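Local atomic coordinates of hypothetical protein (Archaeoglobus fulgidus, PDB entry 2H6L), a protein that is of unknown function but belongs to the Plants and Prokaryotes Conserved domain family and binds zinc through a cluster of histidines. Residues 27-30 with 31-34; 94-97 with 98-101. All coordinates share one frame; numbering follows the deposited sequence.

Interaction 1: 27-30 with 31-34; sequences EEFL and EEKG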
ATOM      1  N   GLU A  27      16.704  -0.344   7.640  1.00 18.06           N
ATOM      2  CA  GLU A  27      17.081  -0.673   9.007  1.00 21.08           C
ATOM      3  C   GLU A  27      18.173   0.256   9.528  1.00 21.11           C
ATOM      4  O   GLU A  27      18.180   0.602  10.705  1.00 22.40           O
ATOM      5  CB  GLU A  27      17.523  -2.141   9.106  1.00 23.92           C
ATOM      6  CG  GLU A  27      16.455  -3.120   8.600  1.00 30.47           C
ATOM      7  CD  GLU A  27      16.530  -4.492   9.250  1.00 34.71           C
ATOM      8  OE1 GLU A  27      17.655  -4.996   9.462  1.00 36.70           O
ATOM      9  OE2 GLU A  27      15.456  -5.076   9.538  1.00 35.81           O
ATOM     10  N   GLU A  28      19.091   0.671   8.661  1.00 21.43           N
ATOM     11  CA  GLU A  28      20.147   1.576   9.100  1.00 22.56           C
ATOM     12  C   GLU A  28      19.522   2.922   9.431  1.00 22.10           C
ATOM     13  O   GLU A  28      19.877   3.560  10.423  1.00 22.20           O
ATOM     14  CB  GLU A  28      21.214   1.732   8.014  1.00 25.11           C
ATOM     15  CG  GLU A  28      22.080   0.490   7.834  1.00 28.00           C
ATOM     16  CD  GLU A  28      23.021   0.594   6.648  1.00 31.77           C
ATOM     17  OE1 GLU A  28      23.791   1.575   6.582  1.00 32.88           O
ATOM     18  OE2 GLU A  28      22.989  -0.308   5.784  1.00 34.41           O
ATOM     19  N   PHE A  29      18.582   3.355   8.600  1.00 21.55           N
ATOM     20  CA  PHE A  29      17.906   4.618   8.834  1.00 21.42           C
ATOM     21  C   PHE A  29      17.188   4.605  10.187  1.00 22.06           C
ATOM     22  O   PHE A  29      17.299   5.549  10.974  1.00 22.71           O
ATOM     23  CB  PHE A  29      16.881   4.875   7.735  1.00 21.17           C
ATOM     24  CG  PHE A  29      16.013   6.063   8.000  1.00 20.21           C
ATOM     25  CD1 PHE A  29      16.541   7.345   7.952  1.00 18.64           C
ATOM     26  CD2 PHE A  29      14.672   5.900   8.339  1.00 19.79           C
ATOM     27  CE1 PHE A  29      15.750   8.451   8.241  1.00 21.11           C
ATOM     28  CE2 PHE A  29      13.870   6.997   8.628  1.00 18.97           C
ATOM     29  CZ  PHE A  29      14.411   8.279   8.580  1.00 19.46           C
ATOM     30  N   LEU A  30      16.448   3.531  10.447  1.00 20.86           N
ATOM     31  CA  LEU A  30      15.697   3.393  11.691  1.00 20.83           C
ATOM     32  C   LEU A  30      16.598   3.449  12.921  1.00 20.19           C
ATOM     33  O   LEU A  30      16.265   4.104  13.911  1.00 17.84           O
ATOM     34  CB  LEU A  30      14.902   2.077  11.677  1.00 18.78           C
ATOM     35  CG  LEU A  30      13.929   1.950  10.495  1.00 19.66           C
ATOM     36  CD1 LEU A  30      13.342   0.541  10.408  1.00 20.16           C
ATOM     37  CD2 LEU A  30      12.831   2.977  10.666  1.00 16.87           C
ATOM     38  N   GLU A  31      17.731   2.753  12.862  1.00 22.40           N
ATOM     39  CA  GLU A  31      18.681   2.732  13.977  1.00 24.83           C
ATOM     40  C   GLU A  31      19.207   4.141  14.238  1.00 24.54           C
ATOM     41  O   GLU A  31      19.322   4.577  15.382  1.00 22.84           O
ATOM     42  CB  GLU A  31      19.860   1.802  13.659  1.00 28.86           C
ATOM     43  CG  GLU A  31      19.501   0.324  13.516  1.00 35.76           C
ATOM     44  CD  GLU A  31      19.522  -0.427  14.841  1.00 40.84           C
ATOM     45  OE1 GLU A  31      18.911   0.061  15.817  1.00 43.50           O
ATOM     46  OE2 GLU A  31      20.146  -1.512  14.904  1.00 41.44           O
ATOM     47  N   GLU A  32      19.517   4.851  13.160  1.00 25.34           N
ATOM     48  CA  GLU A  32      20.034   6.210  13.254  1.00 25.17           C
ATOM     49  C   GLU A  32      19.041   7.164  13.897  1.00 22.49           C
ATOM     50  O   GLU A  32      19.416   8.016  14.708  1.00 22.22           O
ATOM     51  CB  GLU A  32      20.413   6.714  11.862  1.00 30.31           C
ATOM     52  CG  GLU A  32      20.710   8.198  11.792  1.00 37.94           C
ATOM     53  CD  GLU A  32      21.107   8.637  10.401  1.00 41.80           C
ATOM     54  OE1 GLU A  32      20.325   8.391   9.457  1.00 44.38           O
ATOM     55  OE2 GLU A  32      22.201   9.228  10.253  1.00 44.53           O
ATOM     56  N   LYS A  33      17.771   7.027  13.536  1.00 21.24           N
ATOM     57  CA  LYS A  33      16.733   7.893  14.084  1.00 21.48           C
ATOM     58  C   LYS A  33      16.136   7.337  15.366  1.00 21.13           C
ATOM     59  O   LYS A  33      15.431   8.040  16.079  1.00 22.10           O
ATOM     60  CB  LYS A  33      15.614   8.103  13.058  1.00 22.04           C
ATOM     61  CG  LYS A  33      16.048   8.849  11.811  1.00 24.29           C
ATOM     62  CD  LYS A  33      16.498  10.267  12.142  1.00 26.85           C
ATOM     63  CE  LYS A  33      17.055  10.977  10.914  1.00 28.64           C
ATOM     64  NZ  LYS A  33      17.528  12.357  11.235  1.00 30.97           N
ATOM     65  N   GLY A  34      16.428   6.076  15.663  1.00 21.10           N
ATOM     66  CA  GLY A  34      15.877   5.470  16.860  1.00 21.69           C
ATOM     67  C   GLY A  34      14.384   5.209  16.738  1.00 20.60           C
ATOM     68  O   GLY A  34      13.643   5.358  17.709  1.00 21.79           O
TER
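One face of the Phe29 ring carries the aliphatic part of Lys33: CG of the lysine sits 4.0 Å from the centroid of the Phe29 ring, 29° off its normal, a CH-pi contact. The lysine approaches from the CE1 and CZ side, with its CG 3.6 Å from Phe29 CE1; a bend at chi2 (-63°) lets CE pass CE1 as well. Phe12 meets the ring edge-to-face, and Val3 of a second subunit packs on it. Phe29 CG is anti to the backbone N (chi1 172°), which carries the ring outward roughly at its own level, and Lys33 folds back over it. With alanine in place of the phenylalanine, the Lys33 methylenes would probably lose the face they rest on, and a gap would open beside Phe12. This is the C-terminal end of helix 22-33, where Lys33 N bonds to Phe29 O at 3.0 Å and Glu31 N to Glu27 O at 3.1 Å. A Schellman motif then ends the helix: Gly34, at positive phi, is its C-prime residue, with a weak bond to Glu31 O, while Ile35 N reaches Leu30 O. Glu31 CG lies 3.1 Å from Glu27 O. Leu30 faces Pro86 and Cys88 of strand 85-96, and Glu27 OE2 accepts a hydrogen bond from Cys88 N.

Interaction 2: 94-97 with 98-101; sequences LGKD and GEVY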
ATOM      1  N   LEU A  94       6.632  -7.681  -7.025  1.00 17.69           N
ATOM      2  CA  LEU A  94       7.663  -7.276  -7.974  1.00 19.71           C
ATOM      3  C   LEU A  94       7.328  -7.858  -9.329  1.00 20.59           C
ATOM      4  O   LEU A  94       6.702  -8.912  -9.421  1.00 19.08           O
ATOM      5  CB  LEU A  94       9.030  -7.818  -7.539  1.00 21.08           C
ATOM      6  CG  LEU A  94       9.851  -7.199  -6.405  1.00 21.96           C
ATOM      7  CD1 LEU A  94       8.974  -6.473  -5.420  1.00 24.34           C
ATOM      8  CD2 LEU A  94      10.648  -8.310  -5.729  1.00 22.02           C
ATOM      9  N   GLY A  95       7.756  -7.182 -10.386  1.00 21.81           N
ATOM     10  CA  GLY A  95       7.488  -7.699 -11.709  1.00 24.88           C
ATOM     11  C   GLY A  95       7.371  -6.630 -12.767  1.00 26.06           C
ATOM     12  O   GLY A  95       7.718  -5.472 -12.544  1.00 25.68           O
ATOM     13  N   LYS A  96       6.874  -7.037 -13.926  1.00 27.54           N
ATOM     14  CA  LYS A  96       6.701  -6.143 -15.056  1.00 30.50           C
ATOM     15  C   LYS A  96       5.528  -6.665 -15.878  1.00 30.55           C
ATOM     16  O   LYS A  96       5.451  -7.860 -16.174  1.00 28.38           O
ATOM     17  CB  LYS A  96       7.984  -6.120 -15.891  1.00 32.66           C
ATOM     18  CG  LYS A  96       8.400  -7.490 -16.402  1.00 36.37           C
ATOM     19  CD  LYS A  96       9.841  -7.506 -16.889  1.00 39.45           C
ATOM     20  CE  LYS A  96      10.819  -7.454 -15.722  1.00 40.97           C
ATOM     21  NZ  LYS A  96      12.228  -7.671 -16.161  1.00 42.14           N
ATOM     22  N   ASP A  97       4.615  -5.764 -16.231  1.00 32.32           N
ATOM     23  CA  ASP A  97       3.422  -6.110 -16.997  1.00 32.97           C
ATOM     24  C   ASP A  97       2.672  -7.282 -16.374  1.00 32.92           C
ATOM     25  O   ASP A  97       2.186  -7.178 -15.254  1.00 33.54           O
ATOM     26  CB  ASP A  97       3.786  -6.440 -18.442  1.00 35.34           C
ATOM     27  CG  ASP A  97       4.321  -5.240 -19.188  1.00 37.88           C
ATOM     28  OD1 ASP A  97       3.860  -4.111 -18.907  1.00 37.31           O
ATOM     29  OD2 ASP A  97       5.194  -5.429 -20.061  1.00 40.39           O
ATOM     30  N   GLY A  98       2.587  -8.393 -17.099  1.00 31.62           N
ATOM     31  CA  GLY A  98       1.885  -9.558 -16.591  1.00 31.65           C
ATOM     32  C   GLY A  98       2.760 -10.530 -15.818  1.00 31.95           C
ATOM     33  O   GLY A  98       2.271 -11.552 -15.330  1.00 32.24           O
ATOM     34  N   GLU A  99       4.052 -10.226 -15.718  1.00 30.49           N
ATOM     35  CA  GLU A  99       4.989 -11.074 -14.984  1.00 29.53           C
ATOM     36  C   GLU A  99       5.054 -10.537 -13.564  1.00 27.98           C
ATOM     37  O   GLU A  99       5.774  -9.579 -13.286  1.00 27.31           O
ATOM     38  CB  GLU A  99       6.380 -11.014 -15.618  1.00 30.80           C
ATOM     39  CG  GLU A  99       7.365 -12.057 -15.086  1.00 31.25           C
ATOM     40  CD  GLU A  99       8.790 -11.812 -15.562  1.00 31.03           C
ATOM     41  OE1 GLU A  99       8.963 -11.264 -16.668  1.00 35.18           O
ATOM     42  OE2 GLU A  99       9.740 -12.175 -14.838  1.00 28.41           O
ATOM     43  N   VAL A 100       4.295 -11.151 -12.662  1.00 26.73           N
ATOM     44  CA  VAL A 100       4.269 -10.686 -11.283  1.00 25.97           C
ATOM     45  C   VAL A 100       4.612 -11.762 -10.263  1.00 25.24           C
ATOM     46  O   VAL A 100       4.158 -12.899 -10.363  1.00 23.42           O
ATOM     47  CB  VAL A 100       2.889 -10.098 -10.929  1.00 26.62           C
ATOM     48  CG1 VAL A 100       2.902  -9.561  -9.510  1.00 26.71           C
ATOM     49  CG2 VAL A 100       2.527  -8.996 -11.921  1.00 25.69           C
ATOM     50  N   TYR A 101       5.412 -11.373  -9.275  1.00 24.15           N
ATOM     51  CA  TYR A 101       5.838 -12.263  -8.198  1.00 23.34           C
ATOM     52  C   TYR A 101       5.486 -11.532  -6.914  1.00 22.94           C
ATOM     53  O   TYR A 101       5.413 -10.305  -6.905  1.00 22.96           O
ATOM     54  CB  TYR A 101       7.352 -12.470  -8.239  1.00 22.87           C
ATOM     55  CG  TYR A 101       7.883 -12.973  -9.557  1.00 22.99           C
ATOM     56  CD1 TYR A 101       7.770 -14.316  -9.914  1.00 24.29           C
ATOM     57  CD2 TYR A 101       8.521 -12.109 -10.443  1.00 23.75           C
ATOM     58  CE1 TYR A 101       8.287 -14.784 -11.124  1.00 23.57           C
ATOM     59  CE2 TYR A 101       9.040 -12.566 -11.648  1.00 23.04           C
ATOM     60  CZ  TYR A 101       8.925 -13.900 -11.982  1.00 23.41           C
ATOM     61  OH  TYR A 101       9.469 -14.349 -13.154  1.00 25.91           O
TER
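Strands 94-96 and 99-101 run antiparallel, their axes 4.6 Å apart at closest approach, and reverse through a type II' turn from Lys96 to Glu99. Lys96 and Glu99 lie side by side on the face that also bears Leu94 and Tyr101. Lys96 CG, set between backbone N and carbonyl carbon (chi1 58°), comes 3.8 Å from Glu99 OE1. The charged ends do not touch (Lys96 NZ to Glu99 OE1 4.9 Å); Lys96 NZ forms a salt bridge with Glu68 and a hydrogen bond to Pro69 O. Tyr101 OH donates to Glu99 OE2 at 2.8 Å, on the anti side of the carboxylate and 26° out of its plane, tying together residues two apart on one strand. The arrangement is a beta hairpin with a two-residue turn, the tip of strands 85-96 and 99-110, with Asp97 and Gly98 at the corners; the backbone of Asp97 bonds to a second subunit, whose Tyr53 packs on Asp97 and Lys96. Two hydrogen-bonded pairs flank the non-hydrogen-bonded pair Gly95-Val100. At the inner pair Leu94 N reaches Tyr101 O at 2.9 Å, and Tyr101 N returns to Leu94 O. Next to the turn Lys96 and Glu99 exchange both bonds at 2.8 Å between the N of each and the O of the other. Gly95 lets the chains close in: its CA is 3.0 Å from Glu99 O in a CA-H...O contact, and a side chain there would clash with that oxygen. Leu94 turns into Leu70, Ala49 and Ile51, while Val100, on the other face, packs on Leu73 and sets CG2 3.8 Å from Asp97 O.

Overall arrangement
Both contacts are local and partly buried, but they lie on opposite sides of the chain's centre, with centres 31 Å apart and nearest atoms about 16 Å apart. Strand 85-96 links them: residues near its start receive helix 22-33 of interaction 1, and its end forms one arm of the hairpin in interaction 2. In 27-34 Phe29 and Leu30 are buried, Glu28, Glu31, Glu32 and Lys33 are exposed, and Glu27 turns to the strand; in 94-101 Leu94, Gly95 and Val100 are buried, while Lys96 and Glu99 find separate polar partners, Lys96 outside the segments and Glu99 in the Tyr101 hydroxyl. Each has a second subunit alongside. The zinc ligands His89 and His91 lie on the same strand, between these two ends.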